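Telethonin (Homo sapiens, PDB 1YA5) caps titin at the sarcomeric Z-disk, mediating the antiparallel assembly of titin molecules and regulating muscle assembly. Local coordinates at residues Ser8-Glu13 with Glu19-Glu24; Val61-Ser64 with Met68-Met71. The protein carries 4 engineered substitutions. All coordinates share one frame; numbering follows the deposited sequence.

Contact 1: Ser8-Glu13 with Glu19-Glu24; sequences SEVSEE and EAFWAE. Engineered in segment 8-13: S8 (natural residue Cys).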
ATOM      1  N   SER C   8      -4.453  -7.631  12.458  1.00 40.37           N
ATOM      2  CA  SER C   8      -5.167  -8.897  12.461  1.00 40.38           C
ATOM      3  C   SER C   8      -4.862  -9.729  13.693  1.00 41.38           C
ATOM      4  O   SER C   8      -3.732  -9.786  14.130  1.00 45.25           O
ATOM      5  CB  SER C   8      -4.800  -9.682  11.237  1.00 39.14           C
ATOM      6  OG  SER C   8      -5.078  -8.888  10.136  1.00 45.51           O
ATOM      7  N   GLU C   9      -5.871 -10.390  14.239  1.00 43.36           N
ATOM      8  CA  GLU C   9      -5.670 -11.284  15.366  1.00 45.02           C
ATOM      9  C   GLU C   9      -6.112 -12.732  15.094  1.00 46.68           C
ATOM     10  O   GLU C   9      -6.949 -12.999  14.251  1.00 47.10           O
ATOM     11  CB  GLU C   9      -6.382 -10.731  16.582  1.00 44.54           C
ATOM     12  CG  GLU C   9      -5.983  -9.292  16.918  1.00 46.50           C
ATOM     13  CD  GLU C   9      -6.490  -8.263  15.920  1.00 47.11           C
ATOM     14  OE1 GLU C   9      -5.723  -7.342  15.561  1.00 48.91           O
ATOM     15  OE2 GLU C   9      -7.661  -8.353  15.504  1.00 45.59           O
ATOM     16  N   VAL C  10      -5.515 -13.672  15.799  1.00 45.10           N
ATOM     17  CA  VAL C  10      -6.080 -14.996  15.887  1.00 49.45           C
ATOM     18  C   VAL C  10      -6.034 -15.385  17.335  1.00 47.45           C
ATOM     19  O   VAL C  10      -5.124 -14.990  18.027  1.00 48.23           O
ATOM     20  CB  VAL C  10      -5.272 -16.012  15.128  1.00 45.54           C
ATOM     21  CG1 VAL C  10      -5.584 -17.372  15.641  1.00 44.53           C
ATOM     22  CG2 VAL C  10      -5.574 -15.913  13.686  1.00 47.55           C
ATOM     23  N   SER C  11      -7.016 -16.152  17.786  1.00 45.48           N
ATOM     24  CA  SER C  11      -7.047 -16.605  19.162  1.00 42.26           C
ATOM     25  C   SER C  11      -7.682 -17.956  19.182  1.00 41.94           C
ATOM     26  O   SER C  11      -8.754 -18.132  18.635  1.00 42.08           O
ATOM     27  CB  SER C  11      -7.883 -15.662  20.008  1.00 42.64           C
ATOM     28  OG  SER C  11      -8.093 -16.229  21.287  1.00 45.49           O
ATOM     29  N   GLU C  12      -7.041 -18.918  19.825  1.00 41.86           N
ATOM     30  CA  GLU C  12      -7.455 -20.303  19.670  1.00 45.62           C
ATOM     31  C   GLU C  12      -7.470 -20.970  21.018  1.00 42.50           C
ATOM     32  O   GLU C  12      -6.531 -20.829  21.783  1.00 47.14           O
ATOM     33  CB  GLU C  12      -6.490 -21.062  18.749  1.00 41.06           C
ATOM     34  CG  GLU C  12      -6.333 -20.527  17.352  1.00 40.04           C
ATOM     35  CD  GLU C  12      -5.805 -21.597  16.367  1.00 48.52           C
ATOM     36  OE1 GLU C  12      -5.831 -21.363  15.146  1.00 46.37           O
ATOM     37  OE2 GLU C  12      -5.370 -22.674  16.796  1.00 39.50           O
ATOM     38  N   GLU C  13      -8.532 -21.707  21.317  1.00 49.06           N
ATOM     39  CA  GLU C  13      -8.556 -22.513  22.544  1.00 47.78           C
ATOM     40  C   GLU C  13      -8.827 -23.990  22.272  1.00 44.24           C
ATOM     41  O   GLU C  13      -9.896 -24.395  21.821  1.00 47.78           O
ATOM     42  CB  GLU C  13      -9.493 -21.925  23.621  1.00 45.46           C
ATOM     43  CG  GLU C  13     -10.994 -22.101  23.359  1.00 48.51           C
ATOM     44  CD  GLU C  13     -11.513 -23.461  23.818  1.00 53.92           C
ATOM     45  OE1 GLU C  13     -10.787 -24.104  24.610  1.00 57.32           O
ATOM     46  OE2 GLU C  13     -12.627 -23.904  23.405  1.00 52.39           O
ATOM     47  N   GLU C  19      -4.680 -26.450  25.406  1.00 53.86           N
ATOM     48  CA  GLU C  19      -3.718 -25.591  24.744  1.00 51.01           C
ATOM     49  C   GLU C  19      -4.390 -24.328  24.253  1.00 49.59           C
ATOM     50  O   GLU C  19      -5.567 -24.318  23.917  1.00 50.01           O
ATOM     51  CB  GLU C  19      -3.104 -26.299  23.557  1.00 43.79           C
ATOM     52  CG  GLU C  19      -2.123 -27.377  23.920  1.00 48.17           C
ATOM     53  CD  GLU C  19      -2.002 -28.395  22.779  1.00 41.14           C
ATOM     54  OE1 GLU C  19      -2.581 -28.110  21.735  1.00 40.22           O
ATOM     55  OE2 GLU C  19      -1.346 -29.436  22.930  1.00 38.42           O
ATOM     56  N   ALA C  20      -3.629 -23.244  24.228  1.00 50.68           N
ATOM     57  CA  ALA C  20      -4.180 -21.957  23.898  1.00 48.13           C
ATOM     58  C   ALA C  20      -3.121 -21.243  23.088  1.00 48.20           C
ATOM     59  O   ALA C  20      -1.931 -21.529  23.190  1.00 48.19           O
ATOM     60  CB  ALA C  20      -4.504 -21.163  25.176  1.00 45.28           C
ATOM     61  N   PHE C  21      -3.552 -20.289  22.292  1.00 47.26           N
ATOM     62  CA  PHE C  21      -2.666 -19.713  21.322  1.00 48.96           C
ATOM     63  C   PHE C  21      -3.302 -18.428  20.891  1.00 45.75           C
ATOM     64  O   PHE C  21      -4.485 -18.384  20.561  1.00 46.12           O
ATOM     65  CB  PHE C  21      -2.541 -20.614  20.078  1.00 42.70           C
ATOM     66  CG  PHE C  21      -1.823 -19.948  18.974  1.00 48.04           C
ATOM     67  CD1 PHE C  21      -0.434 -20.036  18.882  1.00 54.72           C
ATOM     68  CD2 PHE C  21      -2.507 -19.137  18.064  1.00 51.87           C
ATOM     69  CE1 PHE C  21       0.276 -19.371  17.859  1.00 50.53           C
ATOM     70  CE2 PHE C  21      -1.807 -18.477  17.028  1.00 53.41           C
ATOM     71  CZ  PHE C  21      -0.414 -18.596  16.937  1.00 48.02           C
ATOM     72  N   TRP C  22      -2.523 -17.372  20.869  1.00 46.69           N
ATOM     73  CA  TRP C  22      -3.026 -16.180  20.289  1.00 47.21           C
ATOM     74  C   TRP C  22      -1.956 -15.371  19.586  1.00 50.79           C
ATOM     75  O   TRP C  22      -0.767 -15.635  19.742  1.00 54.79           O
ATOM     76  CB  TRP C  22      -3.803 -15.403  21.325  1.00 44.81           C
ATOM     77  CG  TRP C  22      -3.142 -15.103  22.614  1.00 51.47           C
ATOM     78  CD1 TRP C  22      -2.729 -13.859  23.059  1.00 52.16           C
ATOM     79  CD2 TRP C  22      -2.929 -16.008  23.717  1.00 53.57           C
ATOM     80  NE1 TRP C  22      -2.240 -13.948  24.354  1.00 45.09           N
ATOM     81  CE2 TRP C  22      -2.350 -15.246  24.787  1.00 50.00           C
ATOM     82  CE3 TRP C  22      -3.165 -17.383  23.919  1.00 44.57           C
ATOM     83  CZ2 TRP C  22      -1.994 -15.834  26.023  1.00 47.40           C
ATOM     84  CZ3 TRP C  22      -2.806 -17.956  25.141  1.00 49.39           C
ATOM     85  CH2 TRP C  22      -2.226 -17.179  26.179  1.00 47.79           C
ATOM     86  N   ALA C  23      -2.381 -14.406  18.785  1.00 51.62           N
ATOM     87  CA  ALA C  23      -1.486 -13.706  17.854  1.00 50.53           C
ATOM     88  C   ALA C  23      -2.148 -12.386  17.475  1.00 49.66           C
ATOM     89  O   ALA C  23      -3.343 -12.342  17.154  1.00 46.90           O
ATOM     90  CB  ALA C  23      -1.231 -14.568  16.595  1.00 48.92           C
ATOM     91  N   GLU C  24      -1.388 -11.300  17.565  1.00 51.41           N
ATOM     92  CA  GLU C  24      -1.815 -10.003  17.049  1.00 50.80           C
ATOM     93  C   GLU C  24      -0.696  -9.452  16.160  1.00 48.46           C
ATOM     94  O   GLU C  24       0.470  -9.449  16.565  1.00 47.59           O
ATOM     95  CB  GLU C  24      -2.117  -9.039  18.209  1.00 50.49           C
ATOM     96  CG  GLU C  24      -3.363  -8.165  18.007  1.00 58.65           C
ATOM     97  CD  GLU C  24      -3.256  -6.764  18.642  1.00 55.44           C
ATOM     98  OE1 GLU C  24      -3.436  -5.746  17.921  1.00 47.50           O
ATOM     99  OE2 GLU C  24      -2.992  -6.681  19.861  1.00 58.01           O
TER
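V10 and F21 meet on the tightly packed face of two antiparallel strands, 8-13 and 19-24, whose axes approach to 4.6 Å with directions 176° apart. V10 CG1 comes up at the edge of the F21 ring, near its plane, 4.2 Å from CE2. The ring is brought there by a CG anti to the backbone N (chi1 170°), and E12 runs alongside it with CG 4.1 Å from CD2. Beyond this point the E12 carboxylate leaves the pair: its oxygens are hydrogen-bonded by a chain of another protein, and OE2 also forms a salt bridge to a basic side chain of a second such chain. A basic side chain of that second chain makes a cation-pi contact with F21. Between the strands, V10 N bonds to A23 O at 2.9 Å and E12 N to F21 O at 2.7 Å; the return bond from F21 N to E12 O is weak.

The face carrying E9, S11, W22 and E24 is looser. W22 touches the other strand through its CB, 3.6 Å from V10 O, while the indole leads away toward the exposed side. E9 and E24 lie side by side, pointing the same way, with the like-charged E9 OE1 and E24 OE1 modelled 3.7 Å apart, although the exact placing of these two chains is doubtful. Shortening E9 to an alanine would probably leave the E24 side chain without its neighbour on the 8-13 strand and freer to turn. Each strand also pairs antiparallel with a strand from a different chain of another protein, probably titin. The arrangement is thus a beta hairpin whose two outer edges are both extended between molecules, a form of beta augmentation.

Contact 2: Val61-Ser64 with Met68-Met71; sequences VQRS and MMRM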
ATOM      1  N   VAL C  61       1.426  -1.149   2.247  1.00 48.37           N
ATOM      2  CA  VAL C  61       2.329  -2.207   2.684  1.00 49.28           C
ATOM      3  C   VAL C  61       1.522  -3.154   3.542  1.00 49.49           C
ATOM      4  O   VAL C  61       0.885  -2.726   4.515  1.00 47.82           O
ATOM      5  CB  VAL C  61       3.535  -1.689   3.504  1.00 48.77           C
ATOM      6  CG1 VAL C  61       4.516  -2.851   3.825  1.00 43.50           C
ATOM      7  CG2 VAL C  61       4.244  -0.555   2.767  1.00 46.41           C
ATOM      8  N   GLN C  62       1.545  -4.427   3.143  1.00 48.69           N
ATOM      9  CA  GLN C  62       0.920  -5.526   3.864  1.00 47.14           C
ATOM     10  C   GLN C  62       1.930  -6.660   4.146  1.00 48.74           C
ATOM     11  O   GLN C  62       2.716  -7.031   3.286  1.00 47.49           O
ATOM     12  CB  GLN C  62      -0.219  -6.064   3.018  1.00 49.66           C
ATOM     13  CG  GLN C  62      -0.611  -7.461   3.334  1.00 51.83           C
ATOM     14  CD  GLN C  62      -2.041  -7.717   3.002  1.00 50.91           C
ATOM     15  OE1 GLN C  62      -2.931  -7.527   3.844  1.00 52.11           O
ATOM     16  NE2 GLN C  62      -2.294  -8.156   1.758  1.00 56.75           N
ATOM     17  N   ARG C  63       1.894  -7.201   5.359  1.00 53.88           N
ATOM     18  CA  ARG C  63       2.792  -8.294   5.774  1.00 51.34           C
ATOM     19  C   ARG C  63       2.018  -9.415   6.447  1.00 49.91           C
ATOM     20  O   ARG C  63       0.819  -9.290   6.747  1.00 49.16           O
ATOM     21  CB  ARG C  63       3.879  -7.777   6.733  1.00 50.03           C
ATOM     22  CG  ARG C  63       3.328  -7.110   7.979  1.00 50.94           C
ATOM     23  CD  ARG C  63       4.384  -6.230   8.706  1.00 52.05           C
ATOM     24  NE  ARG C  63       4.582  -4.920   8.080  1.00 50.62           N
ATOM     25  CZ  ARG C  63       3.605  -4.034   7.905  1.00 54.38           C
ATOM     26  NH1 ARG C  63       2.388  -4.331   8.310  1.00 62.14           N
ATOM     27  NH2 ARG C  63       3.822  -2.859   7.326  1.00 57.12           N
ATOM     28  N   SER C  64       2.692 -10.527   6.683  1.00 48.55           N
ATOM     29  CA  SER C  64       2.001 -11.664   7.259  1.00 43.47           C
ATOM     30  C   SER C  64       2.915 -12.537   8.093  1.00 49.61           C
ATOM     31  O   SER C  64       4.147 -12.387   8.074  1.00 47.54           O
ATOM     32  CB  SER C  64       1.291 -12.475   6.181  1.00 46.95           C
ATOM     33  OG  SER C  64       2.206 -13.063   5.274  1.00 45.02           O
ATOM     34  N   MET C  68       4.905 -13.601   3.625  1.00 49.97           N
ATOM     35  CA  MET C  68       4.515 -13.056   2.353  1.00 43.98           C
ATOM     36  C   MET C  68       4.246 -11.563   2.545  1.00 51.65           C
ATOM     37  O   MET C  68       3.421 -11.156   3.401  1.00 47.68           O
ATOM     38  CB  MET C  68       3.247 -13.740   1.909  1.00 45.34           C
ATOM     39  CG  MET C  68       3.354 -14.340   0.531  1.00 56.97           C
ATOM     40  SD  MET C  68       2.504 -15.925   0.422  1.00 48.56           S
ATOM     41  CE  MET C  68       3.402 -16.832   1.623  1.00 45.79           C
ATOM     42  N   MET C  69       4.949 -10.739   1.774  1.00 48.14           N
ATOM     43  CA  MET C  69       4.651  -9.327   1.762  1.00 42.68           C
ATOM     44  C   MET C  69       3.923  -8.923   0.495  1.00 48.04           C
ATOM     45  O   MET C  69       4.025  -9.562  -0.577  1.00 44.08           O
ATOM     46  CB  MET C  69       5.912  -8.498   1.923  1.00 46.07           C
ATOM     47  CG  MET C  69       6.234  -8.223   3.342  1.00 45.30           C
ATOM     48  SD  MET C  69       7.594  -7.112   3.528  1.00 48.77           S
ATOM     49  CE  MET C  69       6.694  -5.708   4.222  1.00 41.57           C
ATOM     50  N   ARG C  70       3.199  -7.831   0.633  1.00 43.92           N
ATOM     51  CA  ARG C  70       2.383  -7.325  -0.437  1.00 47.33           C
ATOM     52  C   ARG C  70       2.479  -5.811  -0.322  1.00 42.75           C
ATOM     53  O   ARG C  70       2.340  -5.250   0.778  1.00 50.44           O
ATOM     54  CB  ARG C  70       0.969  -7.833  -0.236  1.00 46.34           C
ATOM     55  CG  ARG C  70       0.031  -7.510  -1.315  1.00 53.40           C
ATOM     56  CD  ARG C  70      -0.201  -8.710  -2.213  1.00 56.96           C
ATOM     57  NE  ARG C  70      -0.976  -9.746  -1.547  1.00 52.69           N
ATOM     58  CZ  ARG C  70      -2.282  -9.913  -1.690  1.00 57.77           C
ATOM     59  NH1 ARG C  70      -2.986  -9.099  -2.483  1.00 56.44           N
ATOM     60  NH2 ARG C  70      -2.887 -10.900  -1.032  1.00 50.01           N
ATOM     61  N   MET C  71       2.794  -5.156  -1.431  1.00 43.83           N
ATOM     62  CA  MET C  71       2.886  -3.690  -1.463  1.00 44.73           C
ATOM     63  C   MET C  71       2.680  -3.097  -2.841  1.00 50.01           C
ATOM     64  O   MET C  71       2.784  -3.783  -3.885  1.00 49.45           O
ATOM     65  CB  MET C  71       4.210  -3.197  -0.895  1.00 45.90           C
ATOM     66  CG  MET C  71       5.412  -3.499  -1.739  1.00 44.82           C
ATOM     67  SD  MET C  71       6.983  -3.500  -0.864  1.00 46.19           S
ATOM     68  CE  MET C  71       6.776  -4.818   0.354  1.00 38.82           C
TER
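Q62 and R70 stand side by side and point the same way on one face of the sheet. Their aliphatic parts run along each other, Q62 CG lying 3.9 Å from R70 CB. The Q62 side chain is extended, its CG anti to the backbone N (chi1 158°), and it brings one end of its amide over one face of the R70 guanidinium, displaced toward the rim. The two planes are 69° apart, so the groups are far from a parallel stack. R70 NE has in addition a long, weak ion pair with E80 of strand 78-82.

Beneath these side chains Q62 and R70 form an antiparallel hydrogen-bonded pair, with Q62 N to R70 O at 2.6 Å and R70 N to Q62 O at 2.8 Å. This is the turn end of a beta hairpin between strands 49-62 and 68-73, and S64 ties its two arms together beyond the last strand pair. Its OG donates to M68 O at 2.9 Å, approaching in the carbonyl plane on a lone pair, at a C=O...OG angle of 120°.

On the opposite face V61 and M69 cross obliquely. The M69 chain is bent at its last torsion, which sets CE 3.6 Å from V61 CG1, and M69 CG lies 4.2 Å from R63 CB. The end of R63 leads away from strand 68-71, though M69 CE still lies obliquely by its guanidinium: NH1 is hydrogen-bonded to the backbone O of K26, and NE makes a weak hydrogen bond to a polar side chain of another protein's chain. M71 CB rests 4.2 Å from V61 CA, while its side chain touches Y81.

Contact 1 closes before contact 2 opens, so the two hairpins follow one another along the chain. Their centres lie 20 Å apart and their nearest atoms about 7 Å apart, with no direct touch. They belong to one antiparallel sheet, joined where strand 19-33, which carries segment 19-24, pairs with strand 49-62, whose last residues begin segment 61-64. The centre of contact 1 lies about 25 Å from the centre of the chain, toward an end of the elongated molecule; that of contact 2, a buried contact, about 7 Å. Both reach the same two partner chains: contact 1 largely by strand pairing, contact 2 mainly by packing. This is consistent with a sheet in the N-terminal part of telethonin that holds two titin molecules together.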